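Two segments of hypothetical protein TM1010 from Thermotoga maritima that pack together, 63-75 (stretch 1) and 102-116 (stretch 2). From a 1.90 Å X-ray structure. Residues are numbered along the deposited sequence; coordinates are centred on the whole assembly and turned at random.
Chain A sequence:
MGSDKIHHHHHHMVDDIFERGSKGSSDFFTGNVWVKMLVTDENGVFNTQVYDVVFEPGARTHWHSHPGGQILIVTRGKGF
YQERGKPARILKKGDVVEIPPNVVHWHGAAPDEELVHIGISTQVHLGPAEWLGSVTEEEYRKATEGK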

# COMPACT_ATOMS: atom_id res chain seq x y z
N TRP A 63 8.77 13.10 15.81
CA TRP A 63 9.70 11.96 15.83
C TRP A 63 9.00 10.73 16.43
O TRP A 63 8.31 10.84 17.46
CB TRP A 63 10.94 12.27 16.64
CG TRP A 63 11.83 13.35 16.11
CD1 TRP A 63 11.85 14.65 16.50
CD2 TRP A 63 12.85 13.22 15.09
NE1 TRP A 63 12.82 15.33 15.82
CE2 TRP A 63 13.43 14.48 14.93
CE3 TRP A 63 13.29 12.16 14.28
CZ2 TRP A 63 14.47 14.72 14.03
CZ3 TRP A 63 14.33 12.40 13.38
CH2 TRP A 63 14.92 13.65 13.28
N HIS A 64 9.22 9.56 15.83
CA HIS A 64 8.66 8.35 16.34
C HIS A 64 9.34 7.13 15.71
O HIS A 64 10.10 7.25 14.75
CB HIS A 64 7.15 8.33 16.09
CG HIS A 64 6.75 8.29 14.65
ND1 HIS A 64 7.03 9.31 13.75
CD2 HIS A 64 6.03 7.37 13.96
CE1 HIS A 64 6.53 9.00 12.57
NE2 HIS A 64 5.91 7.83 12.67
N SER A 65 9.01 5.96 16.22
CA SER A 65 9.45 4.69 15.66
C SER A 65 8.32 3.65 15.78
O SER A 65 7.41 3.77 16.63
CB SER A 65 10.72 4.20 16.38
OG SER A 65 10.43 3.78 17.71
N HIS A 66 8.42 2.63 14.93
CA HIS A 66 7.52 1.49 14.97
C HIS A 66 8.37 0.25 15.24
O HIS A 66 9.29 -0.03 14.48
CB HIS A 66 6.87 1.30 13.61
CG HIS A 66 5.78 2.28 13.31
ND1 HIS A 66 4.46 2.02 13.60
CD2 HIS A 66 5.82 3.53 12.80
CE1 HIS A 66 3.73 3.07 13.26
NE2 HIS A 66 4.53 3.99 12.77
N PRO A 67 8.02 -0.51 16.26
CA PRO A 67 8.72 -1.76 16.53
C PRO A 67 8.75 -2.74 15.34
O PRO A 67 9.70 -3.50 15.19
CB PRO A 67 7.91 -2.39 17.66
CG PRO A 67 7.20 -1.31 18.28
CD PRO A 67 6.98 -0.23 17.26
N GLY A 68 7.70 -2.73 14.52
CA GLY A 68 7.61 -3.63 13.39
C GLY A 68 8.06 -3.05 12.08
O GLY A 68 8.09 -3.77 11.07
N GLY A 69 8.38 -1.77 12.05
CA GLY A 69 8.77 -1.15 10.79
C GLY A 69 7.58 -0.51 10.07
O GLY A 69 6.39 -0.61 10.50
N GLN A 70 7.90 0.17 8.98
CA GLN A 70 6.89 0.89 8.21
C GLN A 70 7.37 1.04 6.78
O GLN A 70 8.58 1.12 6.53
CB GLN A 70 6.64 2.26 8.91
CG GLN A 70 5.62 3.20 8.24
CD GLN A 70 5.37 4.50 9.06
OE1 GLN A 70 6.31 5.15 9.59
NE2 GLN A 70 4.10 4.86 9.18
N ILE A 71 6.42 1.05 5.83
CA ILE A 71 6.69 1.27 4.42
C ILE A 71 5.84 2.47 3.98
O ILE A 71 4.63 2.49 4.24
CB ILE A 71 6.33 0.03 3.58
CG1 ILE A 71 7.27 -1.14 3.90
CG2 ILE A 71 6.39 0.35 2.05
CD1 ILE A 71 6.68 -2.49 3.53
N LEU A 72 6.45 3.46 3.34
CA LEU A 72 5.71 4.59 2.76
C LEU A 72 5.75 4.49 1.24
O LEU A 72 6.78 4.14 0.66
CB LEU A 72 6.33 5.93 3.14
CG LEU A 72 6.71 6.15 4.61
CD1 LEU A 72 7.20 7.58 4.77
CD2 LEU A 72 5.54 5.89 5.52
N ILE A 73 4.61 4.80 0.62
CA ILE A 73 4.48 4.82 -0.82
C ILE A 73 3.88 6.16 -1.19
O ILE A 73 2.72 6.41 -0.88
CB ILE A 73 3.57 3.69 -1.32
CG1 ILE A 73 4.09 2.33 -0.85
CG2 ILE A 73 3.47 3.75 -2.82
CD1 ILE A 73 3.12 1.18 -1.13
N VAL A 74 4.68 7.02 -1.81
CA VAL A 74 4.28 8.39 -2.10
C VAL A 74 3.46 8.43 -3.37
O VAL A 74 3.89 7.95 -4.41
CB VAL A 74 5.52 9.31 -2.23
CG1 VAL A 74 5.09 10.76 -2.47
CG2 VAL A 74 6.39 9.16 -0.99
N THR A 75 2.27 9.01 -3.28
CA THR A 75 1.35 9.04 -4.41
C THR A 75 1.21 10.41 -5.05
O THR A 75 0.79 10.50 -6.19
CB THR A 75 -0.06 8.53 -4.02
OG1 THR A 75 -0.61 9.34 -2.98
CG2 THR A 75 0.01 7.12 -3.53
N ASN A 102 12.16 0.04 14.69
CA ASN A 102 12.70 0.86 15.77
C ASN A 102 13.53 2.06 15.35
O ASN A 102 13.99 2.81 16.21
CB ASN A 102 13.52 0.01 16.75
CG ASN A 102 12.75 -1.17 17.23
OD1 ASN A 102 11.66 -1.02 17.81
ND2 ASN A 102 13.27 -2.35 16.95
N VAL A 103 13.64 2.30 14.04
CA VAL A 103 14.39 3.47 13.57
C VAL A 103 13.56 4.74 13.87
O VAL A 103 12.38 4.82 13.50
CB VAL A 103 14.79 3.34 12.09
CG1 VAL A 103 15.37 4.67 11.53
CG2 VAL A 103 15.82 2.24 11.92
N VAL A 104 14.17 5.69 14.55
CA VAL A 104 13.49 6.93 14.91
C VAL A 104 13.52 7.89 13.73
O VAL A 104 14.57 8.11 13.13
CB VAL A 104 14.05 7.53 16.21
CG1 VAL A 104 13.38 8.91 16.47
CG2 VAL A 104 13.82 6.56 17.37
N HIS A 105 12.36 8.42 13.34
CA HIS A 105 12.29 9.19 12.09
C HIS A 105 11.07 10.13 12.13
O HIS A 105 10.23 10.05 13.05
CB HIS A 105 12.13 8.24 10.91
CG HIS A 105 10.80 7.57 10.92
ND1 HIS A 105 10.54 6.47 11.72
CD2 HIS A 105 9.62 7.89 10.34
CE1 HIS A 105 9.28 6.12 11.59
NE2 HIS A 105 8.70 6.97 10.76
N TRP A 106 11.02 11.04 11.19
CA TRP A 106 9.77 11.76 10.92
C TRP A 106 9.58 11.81 9.43
O TRP A 106 10.55 11.61 8.67
CB TRP A 106 9.78 13.17 11.51
CG TRP A 106 10.83 14.09 10.92
CD1 TRP A 106 12.10 14.22 11.36
CD2 TRP A 106 10.68 14.99 9.82
NE1 TRP A 106 12.76 15.16 10.61
CE2 TRP A 106 11.92 15.65 9.64
CE3 TRP A 106 9.61 15.35 8.97
CZ2 TRP A 106 12.13 16.63 8.66
CZ3 TRP A 106 9.82 16.32 7.99
CH2 TRP A 106 11.07 16.95 7.84
N HIS A 107 8.35 12.05 9.01
CA HIS A 107 8.10 12.37 7.60
C HIS A 107 7.05 13.45 7.50
O HIS A 107 6.28 13.69 8.43
CB HIS A 107 7.70 11.13 6.78
CG HIS A 107 6.65 10.25 7.41
ND1 HIS A 107 5.35 10.22 6.95
CD2 HIS A 107 6.72 9.37 8.42
CE1 HIS A 107 4.65 9.37 7.68
NE2 HIS A 107 5.46 8.85 8.59
N GLY A 108 6.98 14.09 6.35
CA GLY A 108 5.99 15.13 6.18
C GLY A 108 6.14 15.88 4.90
O GLY A 108 6.94 15.54 4.04
N ALA A 109 5.38 16.97 4.78
CA ALA A 109 5.33 17.69 3.54
C ALA A 109 6.50 18.63 3.43
O ALA A 109 7.16 18.97 4.42
CB ALA A 109 4.05 18.47 3.45
N ALA A 110 6.74 19.06 2.20
CA ALA A 110 7.60 20.20 1.94
C ALA A 110 6.99 21.50 2.48
O ALA A 110 5.79 21.57 2.75
CB ALA A 110 7.84 20.31 0.42
N PRO A 111 7.81 22.55 2.66
CA PRO A 111 7.26 23.82 3.14
C PRO A 111 6.20 24.43 2.21
O PRO A 111 5.37 25.23 2.66
CB PRO A 111 8.49 24.74 3.22
CG PRO A 111 9.67 23.88 3.11
CD PRO A 111 9.27 22.57 2.52
N ASP A 112 6.25 24.09 0.93
CA ASP A 112 5.43 24.79 -0.08
C ASP A 112 4.69 23.86 -1.02
O ASP A 112 4.28 24.28 -2.11
CB ASP A 112 6.32 25.74 -0.87
CG ASP A 112 7.47 25.03 -1.57
OD1 ASP A 112 7.55 23.78 -1.53
OD2 ASP A 112 8.31 25.75 -2.14
N GLU A 113 4.51 22.62 -0.58
CA GLU A 113 3.77 21.62 -1.33
C GLU A 113 3.28 20.52 -0.40
O GLU A 113 3.97 20.13 0.53
CB GLU A 113 4.66 21.04 -2.45
CG GLU A 113 3.93 20.20 -3.45
CD GLU A 113 4.74 19.88 -4.71
OE1 GLU A 113 5.86 20.42 -4.89
OE2 GLU A 113 4.26 19.06 -5.52
N GLU A 114 2.09 20.00 -0.69
CA GLU A 114 1.53 18.92 0.10
C GLU A 114 2.26 17.60 -0.20
O GLU A 114 2.93 17.45 -1.24
CB GLU A 114 0.04 18.79 -0.20
CG GLU A 114 -0.24 18.00 -1.45
CD GLU A 114 -1.63 18.17 -1.96
OE1 GLU A 114 -2.56 18.41 -1.14
OE2 GLU A 114 -1.78 18.07 -3.20
N LEU A 115 2.14 16.65 0.71
CA LEU A 115 2.60 15.27 0.50
C LEU A 115 1.43 14.34 0.78
O LEU A 115 0.72 14.50 1.77
CB LEU A 115 3.77 14.90 1.41
CG LEU A 115 4.22 13.43 1.39
CD1 LEU A 115 5.00 13.12 0.13
CD2 LEU A 115 5.02 13.11 2.63
N VAL A 116 1.21 13.40 -0.14
CA VAL A 116 0.22 12.35 0.04
C VAL A 116 0.92 11.03 -0.12
O VAL A 116 1.67 10.82 -1.09
CB VAL A 116 -0.91 12.42 -1.01
CG1 VAL A 116 -2.01 11.37 -0.71
CG2 VAL A 116 -1.47 13.85 -1.08
O HOH W 1 9.95 1.20 18.15
O HOH W 2 10.55 2.83 12.99
O HOH W 3 11.62 -4.82 16.65

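A side chain whose CA-to-CB bond points away from a neighbouring segment can still belong to the contact, because its chi angles decide where its end goes. The packing of residues 63-75 against 102-116 in TM1010 illustrates this well. The one beta bridge between the stretches is antiparallel and pairs His 64 with His 105: His 64 N donates to His 105 O (3.0 Å) and His 105 N donates to His 64 O (2.9 Å). Both histidines start out directed away from the opposing stretch, and both adopt chi1 p (65° and 68°), which brings their rings back across the bridge. The rings sit obliquely, centroids 4.4 Å apart and planes at 48°. The ring of His 105 is held by its own stretch: its ND1 donates to Val 103 O at 3.0 Å, in a nearly straight hydrogen bond. This leaves His 105 NE2 facing stretch 1, where it makes a weak hydrogen bond to Gln 70 OE1 (3.2 Å, 132°). Gln 70 reaches that position with chi1 and chi2 both t, an extended chain on a bond that already points toward its partner.

The tryptophans beside the bridge follow a different route. Trp 63, chi1 m, and Trp 106, chi1 p, both leave the backbone sideways, and their indoles meet edge-to-face: the edge of Trp 106 addresses the face of Trp 63, with planes at 86° and CD1 of Trp 106 3.5 Å from CH2 of Trp 63. Further along, His 107 points toward stretch 1 and offers a ring face to Leu 72, whose CD1 lies 3.9 Å from the centroid of the His 107 ring, a CH-pi contact.

Where side chains fall short, water completes the link. Ser 65, chi1 p, places OG 2.7 Å from water 1, which donates to Asn 102 OD1 at 2.8 Å.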